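Local coordinates for protein EH1AB1 (Metagenome, PDB 6I8F) that hydrolyses esters, probably through a serine nucleophile on the elbow of an alpha/beta-hydrolase fold, at residues V184-R189 against T257-A262; A91-T96 against N158-G163. All coordinates share one frame; numbering follows the deposited sequence.

Contact 1. Residues V184-R189 against T257-A262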
loop_
_atom_site.group_PDB
_atom_site.type_symbol
_atom_site.label_atom_id
_atom_site.label_comp_id
_atom_site.label_asym_id
_atom_site.label_seq_id
_atom_site.Cartn_x
_atom_site.Cartn_y
_atom_site.Cartn_z
ATOM N N VAL A 184 17.225 -12.433 -1.277
ATOM C CA VAL A 184 17.997 -12.140 -0.061
ATOM C C VAL A 184 17.191 -12.552 1.178
ATOM O O VAL A 184 17.735 -13.159 2.097
ATOM C CB VAL A 184 18.438 -10.663 0.033
ATOM C CG1 VAL A 184 18.983 -10.321 1.414
ATOM C CG2 VAL A 184 19.464 -10.317 -1.036
ATOM N N CYS A 185 15.901 -12.202 1.206
ATOM C CA CYS A 185 15.040 -12.526 2.361
ATOM C C CYS A 185 14.941 -14.043 2.561
ATOM O O CYS A 185 15.071 -14.524 3.698
ATOM C CB CYS A 185 13.644 -11.950 2.200
ATOM S SG CYS A 185 13.628 -10.138 2.193
ATOM N N GLN A 186 14.720 -14.772 1.463
ATOM C CA GLN A 186 14.586 -16.241 1.501
ATOM C C GLN A 186 15.915 -16.887 1.913
ATOM O O GLN A 186 15.908 -17.833 2.705
ATOM C CB GLN A 186 14.112 -16.803 0.161
ATOM C CG GLN A 186 12.641 -16.569 -0.101
ATOM C CD GLN A 186 12.170 -17.386 -1.273
ATOM O OE1 GLN A 186 12.771 -18.408 -1.607
ATOM N NE2 GLN A 186 11.100 -16.931 -1.908
ATOM N N ALA A 187 17.030 -16.331 1.423
ATOM C CA ALA A 187 18.386 -16.843 1.717
ATOM C C ALA A 187 18.689 -16.748 3.213
ATOM O O ALA A 187 19.091 -17.736 3.835
ATOM C CB ALA A 187 19.413 -16.097 0.919
ATOM N N CYS A 188 18.462 -15.568 3.797
ATOM C CA CYS A 188 18.653 -15.385 5.237
ATOM C C CYS A 188 17.746 -16.331 6.031
ATOM O O CYS A 188 18.178 -16.959 7.003
ATOM C CB CYS A 188 18.384 -13.951 5.662
ATOM S SG CYS A 188 19.607 -12.819 4.964
ATOM N N ARG A 189 16.484 -16.432 5.618
ATOM C CA ARG A 189 15.565 -17.267 6.345
ATOM C C ARG A 189 16.036 -18.729 6.276
ATOM O O ARG A 189 16.105 -19.401 7.300
ATOM C CB ARG A 189 14.140 -17.151 5.802
ATOM C CG ARG A 189 13.154 -17.943 6.641
ATOM C CD ARG A 189 11.936 -18.393 5.890
ATOM N NE ARG A 189 12.194 -19.168 4.686
ATOM C CZ ARG A 189 11.248 -19.419 3.802
ATOM N NH1 ARG A 189 10.022 -18.997 4.058
ATOM N NH2 ARG A 189 11.512 -20.054 2.677
ATOM N N THR A 257 6.255 -18.544 5.106
ATOM C CA THR A 257 6.181 -18.078 6.489
ATOM C C THR A 257 7.587 -17.666 6.936
ATOM O O THR A 257 8.600 -18.217 6.464
ATOM C CB THR A 257 5.565 -19.115 7.445
ATOM O OG1 THR A 257 6.514 -20.156 7.652
ATOM C CG2 THR A 257 4.266 -19.705 6.941
ATOM N N GLY A 258 7.642 -16.670 7.826
ATOM C CA GLY A 258 8.906 -16.169 8.358
ATOM C C GLY A 258 9.605 -15.175 7.440
ATOM O O GLY A 258 10.693 -14.722 7.755
ATOM N N LEU A 259 9.000 -14.841 6.296
ATOM C CA LEU A 259 9.549 -13.831 5.408
ATOM C C LEU A 259 9.090 -12.463 5.899
ATOM O O LEU A 259 8.045 -12.358 6.531
ATOM C CB LEU A 259 9.096 -14.099 3.972
ATOM C CG LEU A 259 9.686 -15.350 3.324
ATOM C CD1 LEU A 259 9.177 -15.504 1.901
ATOM C CD2 LEU A 259 11.220 -15.332 3.353
ATOM N N PRO A 260 9.875 -11.388 5.668
ATOM C CA PRO A 260 9.546 -10.081 6.227
ATOM C C PRO A 260 8.369 -9.369 5.559
ATOM O O PRO A 260 8.022 -9.655 4.419
ATOM C CB PRO A 260 10.808 -9.241 6.026
ATOM C CG PRO A 260 11.622 -9.959 4.978
ATOM C CD PRO A 260 11.145 -11.393 4.928
ATOM N N PRO A 261 7.733 -8.406 6.261
ATOM C CA PRO A 261 6.662 -7.597 5.671
ATOM C C PRO A 261 7.137 -6.975 4.349
ATOM O O PRO A 261 8.315 -6.693 4.179
ATOM C CB PRO A 261 6.373 -6.533 6.739
ATOM C CG PRO A 261 6.837 -7.167 8.034
ATOM C CD PRO A 261 8.010 -8.044 7.658
ATOM N N ALA A 262 6.203 -6.786 3.423
ATOM C CA ALA A 262 6.539 -6.513 2.055
ATOM C C ALA A 262 5.632 -5.419 1.494
ATOM O O ALA A 262 4.510 -5.232 1.951
ATOM C CB ALA A 262 6.399 -7.789 1.246
#
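Arg189 leaves the helix with CG anti to the backbone N (chi1 -175°), and a bend at chi3 (55°) sets NE off the line of the aliphatic chain. NH1 donates to Thr257 O over 2.9 Å. The bond is moderately bent, 148° at the hydrogen, and the acceptor sits close to the guanidinium plane. The same nitrogen also gives a hydrogen bond to Asp255 O, so two carbonyls of one loop hold the guanidinium. Over one face of that group stands Leu259 CD2, 3.7 Å above the plane and displaced toward the rim. Leu259 CD2 also reaches back to the helix, meeting Gln186 CG at 3.9 Å, and so packs against the aliphatic part of a side chain whose amide NE2 is bonded elsewhere, to Pro250 O and Tyr279 OH.

The helix is 176-190, which in the alpha/beta-hydrolase fold follows the probable nucleophile elbow at Ser175. The facing loop leads into strand 262-267 of the central sheet, so the contact ties the C-terminal half of that helix to the approach of a core strand. One turn before Arg189 the contact is apolar: Cys185 SG approaches Pro260 CG at 3.4 Å, while Cys185 CB lies 3.7 Å from Pro260 CD, so that CG and CD of the proline meet CB and SG of the cysteine. Leu259 also packs on Leu283 of helix 273-285.

Contact 2. Residues A91-T96 against N158-G163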
loop_
_atom_site.group_PDB
_atom_site.type_symbol
_atom_site.label_atom_id
_atom_site.label_comp_id
_atom_site.label_asym_id
_atom_site.label_seq_id
_atom_site.Cartn_x
_atom_site.Cartn_y
_atom_site.Cartn_z
ATOM N N ALA A 91 18.692 12.241 13.123
ATOM C CA ALA A 91 18.983 11.088 13.990
ATOM C C ALA A 91 20.261 10.383 13.512
ATOM O O ALA A 91 20.589 10.400 12.323
ATOM C CB ALA A 91 17.813 10.139 14.023
ATOM N N GLY A 92 20.962 9.742 14.448
ATOM C CA GLY A 92 22.202 9.042 14.155
ATOM C C GLY A 92 21.952 7.798 13.312
ATOM O O GLY A 92 22.393 7.700 12.154
ATOM N N LEU A 93 21.223 6.847 13.897
ATOM C CA LEU A 93 20.928 5.567 13.265
ATOM C C LEU A 93 19.546 5.656 12.614
ATOM O O LEU A 93 18.554 5.865 13.295
ATOM C CB LEU A 93 20.977 4.455 14.314
ATOM C CG LEU A 93 22.300 4.316 15.069
ATOM C CD1 LEU A 93 22.200 3.224 16.129
ATOM C CD2 LEU A 93 23.451 4.047 14.112
ATOM N N LEU A 94 19.498 5.523 11.288
ATOM C CA LEU A 94 18.244 5.653 10.566
ATOM C C LEU A 94 17.755 4.279 10.143
ATOM O O LEU A 94 18.553 3.410 9.787
ATOM C CB LEU A 94 18.442 6.533 9.331
ATOM C CG LEU A 94 18.655 8.014 9.605
ATOM C CD1 LEU A 94 19.019 8.737 8.323
ATOM C CD2 LEU A 94 17.416 8.631 10.241
ATOM N N PRO A 95 16.423 4.081 10.079
ATOM C CA PRO A 95 15.871 2.963 9.328
ATOM C C PRO A 95 16.473 3.107 7.918
ATOM O O PRO A 95 16.652 4.224 7.431
ATOM C CB PRO A 95 14.344 3.128 9.362
ATOM C CG PRO A 95 14.077 4.310 10.292
ATOM C CD PRO A 95 15.393 5.003 10.575
ATOM N N THR A 96 16.823 1.980 7.302
ATOM C CA THR A 96 17.695 1.978 6.135
ATOM C C THR A 96 17.165 0.975 5.108
ATOM O O THR A 96 16.857 -0.160 5.453
ATOM C CB THR A 96 19.143 1.645 6.529
ATOM O OG1 THR A 96 19.638 2.691 7.369
ATOM C CG2 THR A 96 20.052 1.485 5.332
ATOM N N ASN A 158 27.269 -4.732 10.412
ATOM C CA ASN A 158 28.051 -3.521 10.651
ATOM C C ASN A 158 27.128 -2.295 10.613
ATOM O O ASN A 158 27.512 -1.216 10.144
ATOM C CB ASN A 158 29.186 -3.437 9.631
ATOM C CG ASN A 158 30.148 -4.594 9.788
ATOM O OD1 ASN A 158 30.962 -4.584 10.708
ATOM N ND2 ASN A 158 30.013 -5.619 8.953
ATOM N N ALA A 159 25.909 -2.477 11.123
ATOM C CA ALA A 159 24.802 -1.548 10.899
ATOM C C ALA A 159 25.205 -0.136 11.347
ATOM O O ALA A 159 25.026 0.847 10.604
ATOM C CB ALA A 159 23.571 -2.053 11.619
ATOM N N GLU A 160 25.804 -0.055 12.541
ATOM C CA GLU A 160 26.191 1.225 13.144
ATOM C C GLU A 160 27.196 1.979 12.254
ATOM O O GLU A 160 27.107 3.201 12.152
ATOM C CB GLU A 160 26.692 0.987 14.565
ATOM C CG GLU A 160 25.567 0.599 15.500
ATOM C CD GLU A 160 25.961 0.479 16.959
ATOM O OE1 GLU A 160 27.098 0.029 17.217
ATOM O OE2 GLU A 160 25.130 0.824 17.833
ATOM N N SER A 161 28.115 1.257 11.599
ATOM C CA SER A 161 29.118 1.859 10.716
ATOM C C SER A 161 28.431 2.548 9.538
ATOM O O SER A 161 28.938 3.515 9.018
ATOM C CB SER A 161 30.125 0.850 10.189
ATOM O OG SER A 161 30.470 -0.098 11.182
ATOM N N PHE A 162 27.293 1.998 9.100
ATOM C CA PHE A 162 26.540 2.542 7.975
ATOM C C PHE A 162 25.436 3.500 8.460
ATOM O O PHE A 162 24.595 3.908 7.672
ATOM C CB PHE A 162 25.971 1.384 7.148
ATOM C CG PHE A 162 27.016 0.582 6.417
ATOM C CD1 PHE A 162 27.631 -0.503 7.023
ATOM C CD2 PHE A 162 27.410 0.934 5.133
ATOM C CE1 PHE A 162 28.607 -1.223 6.356
ATOM C CE2 PHE A 162 28.380 0.203 4.464
ATOM C CZ PHE A 162 28.982 -0.868 5.081
ATOM N N GLY A 163 25.450 3.867 9.750
ATOM C CA GLY A 163 24.468 4.780 10.335
ATOM C C GLY A 163 23.050 4.234 10.235
ATOM O O GLY A 163 22.082 5.003 10.056
#
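Gly163 O receives the backbone N-H of Leu94 in a 2.9 Å bond that is almost straight, 172° at the hydrogen. Leu93 CA comes to 3.5 Å from the same oxygen, with 145° at its hydrogen, adding a CA-H...O contact beside the stronger bond. Gly163 takes a positive phi (61°) two residues after 159-161, which have helical backbone angles, and its N-H is bonded to Glu160 O.

Leu93 supplies the apolar part. Its CD2 rests against the Gly163 backbone, 3.9 Å from Gly163 C, and lies 4.1 Å from Glu160 CA; the Leu93 and Glu160 side chains themselves meet only loosely. Farther along the strand, Thr96 OG1 donates to Leu94 O at 2.7 Å from above the carbonyl plane. Gln127 NE2 bonds both Thr96 OG1 and Phe162 O, bridging the two segments from strand 127-132. Gly92 O accepts a hydrogen bond from a glycerol that probably comes from the crystallisation liquor.

Leu94 is also paired through its backbone with Asp165, and Thr96 with Arg168 and Ala170. The Leu94-Gly163 bond lies beside the start of strand 94-100, an inner strand in the parallel part of the mixed alpha/beta-hydrolase sheet, where helix 143-157 makes the beta-alpha-beta crossover between flanking strands 127-132 and 169-174.

In the fold
Contacts 1 and 2 follow one another along the chain without interleaving, their centres 21 Å apart and their nearest atoms about 11 Å apart. Both are partly buried and join a loop to a regular element, but contact 2 lies farther from the chain centre, about 22 Å against 16 Å. Contact 1 sets a loop against a helix through helix side chains that meet both side chains and a backbone carbonyl of the loop; contact 2 sets a loop against the start of a strand mainly through backbone. Helix 143-157 connects their surroundings: Val184 and Cys188, on the 184-189 segment but not part of its contact with 257-262, pack on its Phe152, and segment 158-163 follows its end.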